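Local coordinates for protein esterase D (PDB 2W87) that probably degrades plant cell walls by hydrolysing feruloyl esters of arabinoxylan, and here is represented by its family 35 carbohydrate-binding module, which binds glucuronic acid and calcium, at residues Ile57-Gly62 with Ser84-Gly89. Numbering follows the deposited sequence.
Sequences IRYANG and SLPTTG
N61 and T88 grip each other through two nearly straight hydrogen bonds. The backbone N of N61 gives its hydrogen to T88 OG1 at 2.9 Å, and T88 N answers by donating to N61 O at 2.8 Å. A chi1 of 61° sets T88 OG1 between its own backbone N and carbonyl carbon, where it receives the N61 hydrogen; the same oxygen also bonds to T93 O. T87 OG1 comes within 3.0 Å of N61 O as well, though its one proton could go to G63 O instead. That hydroxyl accepts from G89 N, closing an ST turn. One water donates to T87 O and also hydrogen-bonds Y59 OH, bridging the two.

The side-chain amide of N61, with CG anti to the backbone N (chi1 -180°), crosses to the start of segment 84-89. ND2 donates to L85 O at 3.2 Å, a bent bond (140° at the hydrogen) with the acceptor close to the amide plane; it bonds A65 O too, while OD1 takes G63 N.

In this beta-sandwich module, strand 51-60 runs out at A60, and the contact ties its end to the loop leading from strand 80-83 to strand 95-103. The N61 side chain lies about 4 Å from that of R67, which binds glucuronate, and about 7 Å from the bound sugar.

Apolar contact centres on the Y59 ring. L85 CD2 sits over the middle of one face, 3.7 Å from the centroid, in a CH-pi contact, and T88 CG2 approaches CE1 obliquely. At the far end of the ring, P86 CD packs against Y59 CZ at 4.3 Å.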
# COMPACT_ATOMS: atom_id res chain seq x y z
N ILE A 57 -2.07 6.06 -0.54
CA ILE A 57 -0.77 5.41 -0.42
C ILE A 57 0.32 6.45 -0.52
O ILE A 57 0.39 7.17 -1.52
CB ILE A 57 -0.60 4.41 -1.58
CG1 ILE A 57 -1.67 3.32 -1.50
CG2 ILE A 57 0.82 3.80 -1.59
CD1 ILE A 57 -1.70 2.45 -2.75
N ARG A 58 1.14 6.56 0.52
CA ARG A 58 2.26 7.51 0.51
C ARG A 58 3.53 6.76 0.10
O ARG A 58 3.83 5.69 0.64
CB ARG A 58 2.42 8.14 1.89
CG ARG A 58 3.37 9.32 1.89
CD ARG A 58 3.23 10.14 3.14
NE ARG A 58 4.04 11.36 3.09
CZ ARG A 58 5.25 11.48 3.61
NH1 ARG A 58 5.83 10.47 4.23
NH2 ARG A 58 5.89 12.64 3.49
N TYR A 59 4.26 7.32 -0.85
CA TYR A 59 5.35 6.56 -1.49
C TYR A 59 6.45 7.48 -1.99
O TYR A 59 6.24 8.68 -2.19
CB TYR A 59 4.82 5.72 -2.64
CG TYR A 59 4.43 6.53 -3.84
CD1 TYR A 59 5.31 6.71 -4.92
CD2 TYR A 59 3.21 7.18 -3.89
CE1 TYR A 59 4.95 7.51 -6.01
CE2 TYR A 59 2.85 7.98 -4.99
CZ TYR A 59 3.73 8.12 -6.04
OH TYR A 59 3.38 8.93 -7.13
N ALA A 60 7.62 6.89 -2.23
CA ALA A 60 8.75 7.58 -2.85
C ALA A 60 9.23 6.72 -4.00
O ALA A 60 9.36 5.53 -3.85
CB ALA A 60 9.87 7.77 -1.86
N ASN A 61 9.51 7.34 -5.14
CA ASN A 61 9.98 6.62 -6.31
C ASN A 61 11.11 7.44 -6.91
O ASN A 61 10.87 8.37 -7.66
CB ASN A 61 8.85 6.44 -7.32
CG ASN A 61 9.27 5.70 -8.56
OD1 ASN A 61 10.44 5.37 -8.74
ND2 ASN A 61 8.31 5.44 -9.45
N GLY A 62 12.34 7.08 -6.55
CA GLY A 62 13.55 7.76 -7.04
C GLY A 62 14.10 7.11 -8.30
O GLY A 62 15.21 7.42 -8.74
N SER A 84 -1.47 4.10 -9.98
CA SER A 84 -0.40 4.76 -10.74
C SER A 84 0.60 5.34 -9.78
O SER A 84 0.22 6.10 -8.89
CB SER A 84 -0.98 5.89 -11.58
OG SER A 84 -1.94 5.39 -12.49
N LEU A 85 1.88 5.03 -10.00
CA LEU A 85 2.96 5.41 -9.10
C LEU A 85 4.14 5.99 -9.90
O LEU A 85 5.18 5.36 -10.07
CB LEU A 85 3.36 4.18 -8.28
CG LEU A 85 2.26 3.63 -7.35
CD1 LEU A 85 2.67 2.25 -6.75
CD2 LEU A 85 1.93 4.59 -6.23
N PRO A 86 3.99 7.23 -10.36
CA PRO A 86 5.04 7.91 -11.10
C PRO A 86 6.25 8.25 -10.27
O PRO A 86 6.23 8.15 -9.05
CB PRO A 86 4.33 9.17 -11.65
CG PRO A 86 3.20 9.39 -10.70
CD PRO A 86 2.78 8.05 -10.20
N THR A 87 7.34 8.64 -10.92
CA THR A 87 8.52 9.04 -10.17
C THR A 87 8.19 10.23 -9.27
O THR A 87 7.33 11.05 -9.61
CB THR A 87 9.68 9.39 -11.09
OG1 THR A 87 10.76 9.88 -10.29
CG2 THR A 87 9.26 10.44 -12.11
N THR A 88 8.85 10.30 -8.12
CA THR A 88 8.74 11.45 -7.22
C THR A 88 9.98 12.35 -7.29
O THR A 88 10.00 13.42 -6.67
CB THR A 88 8.57 11.01 -5.76
OG1 THR A 88 9.71 10.25 -5.35
CG2 THR A 88 7.31 10.16 -5.61
N GLY A 89 11.00 11.89 -8.01
CA GLY A 89 12.21 12.68 -8.23
C GLY A 89 13.39 12.35 -7.32
O GLY A 89 14.51 12.79 -7.58
O HOH W 1 4.97 11.14 -8.00